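Local coordinates for transketolase (Campylobacter jejuni, PDB 3M34), which belongs to the thiamine diphosphate-dependent transketolase family and binds that cofactor between the two subunits of a homodimer, at residues T416-S421 against F440-D445. Residues are numbered along the deposited sequence; the frame is centred on the assembly and turned at random.
Sequences TFFIFS and FIFTHD. With TPP (thiamine diphosphate), chain F.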
loop_
_atom_site.group_PDB
_atom_site.type_symbol
_atom_site.label_atom_id
_atom_site.label_comp_id
_atom_site.label_asym_id
_atom_site.label_seq_id
_atom_site.Cartn_x
_atom_site.Cartn_y
_atom_site.Cartn_z
ATOM N N THR A 416 7.371 -10.747 4.075
ATOM C CA THR A 416 8.200 -9.844 3.319
ATOM C C THR A 416 9.095 -9.062 4.318
ATOM O O THR A 416 8.992 -9.245 5.511
ATOM C CB THR A 416 7.387 -8.863 2.391
ATOM O OG1 THR A 416 8.284 -8.057 1.564
ATOM C CG2 THR A 416 6.329 -8.039 3.167
ATOM N N PHE A 417 9.895 -8.141 3.784
ATOM C CA PHE A 417 10.595 -7.158 4.660
ATOM C C PHE A 417 9.568 -6.197 5.252
ATOM O O PHE A 417 8.570 -5.797 4.628
ATOM C CB PHE A 417 11.617 -6.281 3.909
ATOM C CG PHE A 417 12.813 -7.022 3.306
ATOM C CD1 PHE A 417 13.344 -8.171 3.904
ATOM C CD2 PHE A 417 13.411 -6.535 2.137
ATOM C CE1 PHE A 417 14.444 -8.814 3.354
ATOM C CE2 PHE A 417 14.520 -7.184 1.562
ATOM C CZ PHE A 417 15.043 -8.330 2.202
ATOM N N PHE A 418 9.813 -5.784 6.489
ATOM C CA PHE A 418 8.860 -4.943 7.175
ATOM C C PHE A 418 8.611 -3.643 6.414
ATOM O O PHE A 418 7.494 -3.172 6.396
ATOM C CB PHE A 418 9.380 -4.647 8.585
ATOM C CG PHE A 418 8.422 -3.980 9.547
ATOM C CD1 PHE A 418 7.050 -4.163 9.512
ATOM C CD2 PHE A 418 8.924 -3.213 10.594
ATOM C CE1 PHE A 418 6.228 -3.603 10.449
ATOM C CE2 PHE A 418 8.109 -2.700 11.537
ATOM C CZ PHE A 418 6.756 -2.858 11.468
ATOM N N ILE A 419 9.634 -3.074 5.757
ATOM C CA ILE A 419 9.405 -1.844 4.958
ATOM C C ILE A 419 8.325 -2.069 3.893
ATOM O O ILE A 419 7.514 -1.180 3.624
ATOM C CB ILE A 419 10.713 -1.261 4.368
ATOM C CG1 ILE A 419 10.455 0.118 3.744
ATOM C CG2 ILE A 419 11.360 -2.213 3.443
ATOM C CD1 ILE A 419 9.703 1.082 4.643
ATOM N N PHE A 420 8.311 -3.272 3.299
ATOM C CA PHE A 420 7.352 -3.562 2.249
ATOM C C PHE A 420 6.049 -4.100 2.724
ATOM O O PHE A 420 5.114 -4.363 1.909
ATOM C CB PHE A 420 7.992 -4.343 1.116
ATOM C CG PHE A 420 9.245 -3.678 0.591
ATOM C CD1 PHE A 420 9.237 -2.330 0.311
ATOM C CD2 PHE A 420 10.423 -4.362 0.455
ATOM C CE1 PHE A 420 10.368 -1.692 -0.138
ATOM C CE2 PHE A 420 11.549 -3.728 -0.002
ATOM C CZ PHE A 420 11.507 -2.369 -0.272
ATOM N N SER A 421 5.865 -4.097 4.035
ATOM C CA SER A 421 4.522 -4.264 4.598
ATOM C C SER A 421 3.607 -3.185 4.039
ATOM O O SER A 421 2.429 -3.386 3.887
ATOM C CB SER A 421 4.535 -4.242 6.124
ATOM O OG SER A 421 4.852 -2.952 6.637
ATOM N N PHE A 440 1.440 -12.558 9.681
ATOM C CA PHE A 440 2.291 -11.703 8.831
ATOM C C PHE A 440 3.716 -11.709 9.353
ATOM O O PHE A 440 3.936 -11.440 10.530
ATOM C CB PHE A 440 1.701 -10.295 8.834
ATOM C CG PHE A 440 0.394 -10.185 8.084
ATOM C CD1 PHE A 440 0.374 -9.762 6.750
ATOM C CD2 PHE A 440 -0.785 -10.518 8.696
ATOM C CE1 PHE A 440 -0.841 -9.681 6.071
ATOM C CE2 PHE A 440 -2.002 -10.452 8.006
ATOM C CZ PHE A 440 -1.988 -10.012 6.709
ATOM N N ILE A 441 4.637 -12.091 8.490
ATOM C CA ILE A 441 6.039 -12.262 8.894
ATOM C C ILE A 441 6.859 -11.108 8.270
ATOM O O ILE A 441 6.933 -11.023 7.049
ATOM C CB ILE A 441 6.601 -13.629 8.417
ATOM C CG1 ILE A 441 5.685 -14.809 8.786
ATOM C CG2 ILE A 441 8.012 -13.807 8.957
ATOM C CD1 ILE A 441 5.297 -14.866 10.210
ATOM N N PHE A 442 7.390 -10.190 9.105
ATOM C CA PHE A 442 8.060 -9.000 8.619
ATOM C C PHE A 442 9.463 -8.965 9.204
ATOM O O PHE A 442 9.653 -8.611 10.379
ATOM C CB PHE A 442 7.312 -7.732 9.093
ATOM C CG PHE A 442 5.896 -7.579 8.554
ATOM C CD1 PHE A 442 5.585 -7.951 7.265
ATOM C CD2 PHE A 442 4.882 -7.062 9.324
ATOM C CE1 PHE A 442 4.286 -7.766 6.782
ATOM C CE2 PHE A 442 3.610 -6.904 8.853
ATOM C CZ PHE A 442 3.314 -7.290 7.548
ATOM N N THR A 443 10.445 -9.249 8.390
ATOM C CA THR A 443 11.837 -9.247 8.793
ATOM C C THR A 443 12.522 -7.911 8.478
ATOM O O THR A 443 11.948 -7.040 7.799
ATOM C CB THR A 443 12.620 -10.440 8.236
ATOM O OG1 THR A 443 12.930 -10.242 6.857
ATOM C CG2 THR A 443 11.805 -11.822 8.449
ATOM N N HIS A 444 13.766 -7.760 8.920
ATOM C CA HIS A 444 14.521 -6.563 8.521
ATOM C C HIS A 444 13.839 -5.317 9.091
ATOM O O HIS A 444 13.532 -4.344 8.412
ATOM C CB HIS A 444 14.716 -6.547 7.006
ATOM C CG HIS A 444 15.645 -7.616 6.507
ATOM N ND1 HIS A 444 15.323 -8.964 6.598
ATOM C CD2 HIS A 444 16.799 -7.556 5.796
ATOM C CE1 HIS A 444 16.299 -9.683 6.089
ATOM N NE2 HIS A 444 17.207 -8.862 5.580
ATOM N N ASP A 445 13.697 -5.305 10.396
ATOM C CA ASP A 445 12.702 -4.453 11.055
ATOM C C ASP A 445 13.142 -2.986 11.387
ATOM O O ASP A 445 12.334 -2.221 11.918
ATOM C CB ASP A 445 12.271 -5.096 12.362
ATOM C CG ASP A 445 13.358 -5.103 13.427
ATOM O OD1 ASP A 445 14.556 -5.322 13.156
ATOM O OD2 ASP A 445 12.979 -4.930 14.622
HETATM N "N1'" TPP F . 9.683 -5.758 -2.632
HETATM C "C2'" TPP F . 9.737 -4.471 -3.093
HETATM C CM2 TPP F . 8.442 -3.658 -3.256
HETATM N "N3'" TPP F . 10.939 -3.884 -3.280
HETATM C "C4'" TPP F . 12.079 -4.569 -3.071
HETATM N "N4'" TPP F . 13.264 -3.969 -3.255
HETATM C "C5'" TPP F . 12.049 -5.927 -2.656
HETATM C "C6'" TPP F . 10.795 -6.461 -2.422
HETATM C "C7'" TPP F . 13.312 -6.767 -2.422
HETATM N N3 TPP F . 13.963 -7.116 -3.713
HETATM C C2 TPP F . 15.023 -6.435 -4.211
HETATM S S1 TPP F . 15.415 -7.032 -5.775
HETATM C C5 TPP F . 14.331 -8.353 -5.629
HETATM C C4 TPP F . 13.579 -8.158 -4.475
HETATM C CM4 TPP F . 12.480 -9.117 -4.059
HETATM C C6 TPP F . 14.247 -9.361 -6.730
HETATM C C7 TPP F . 14.236 -8.490 -7.949
HETATM O O7 TPP F . 14.726 -9.201 -8.928
HETATM P PA TPP F . 15.093 -8.576 -10.188
HETATM O O1A TPP F . 14.610 -9.833 -10.812
HETATM O O2A TPP F . 14.152 -7.463 -10.161
HETATM O O3A TPP F . 16.460 -8.438 -9.693
HETATM P PB TPP F . 17.815 -8.954 -10.413
HETATM O O1B TPP F . 17.939 -10.127 -9.478
HETATM O O2B TPP F . 17.639 -9.846 -11.685
HETATM O O3B TPP F . 19.014 -8.269 -10.088
HETATM O O HOH W 1 12.496 -3.734 6.010
#
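Strands 411-417 and 439-443, joined by helix 421-434 as a beta-alpha-beta unit of the pyrimidine-binding domain, pair in parallel up to their C-terminal ends, where T416-F418 meets I441-H444. T416 N donates to I441 O (3.0 Å), T416 O receives T443 N, and F418 N closes the ladder on T443 O at 2.8 Å. Past this last bond the chains part, and a water bridges I419 N and H444 O. The F417 ring meets the H444 imidazole obliquely, planes at 40°; F417 CE1 sits over the centre of the imidazole, while T443 OG1 lies at the phenyl edge, 3.6 Å from F417 CD1. The imidazole is steadied by its ND1, which donates to T443 OG1 at 2.7 Å; that hydroxyl is also hydrogen-bonded to N372. F442 and F418 pack beside the ladder with nearly parallel rings slid so far apart that they scarcely overlap; F418 CD1 instead rests 3.6 Å from F442 CB. S421 CB covers one face of the F442 ring, 3.7 Å from its centroid. With chi1 at 69°, S421 turns OG back to F418 O, which also accepts S421 N; two bonds from one residue thus hold this carbonyl oxygen. The same short segment presents F420 to the cofactor: thiamine diphosphate N3' lies over one face of its ring and I419 CG2 over the other. L424 of helix 421-434 packs on T416 and F442, Q461 and F465 of helix 461-467 cover S421, and strand 496-499 continues the sheet beyond F442.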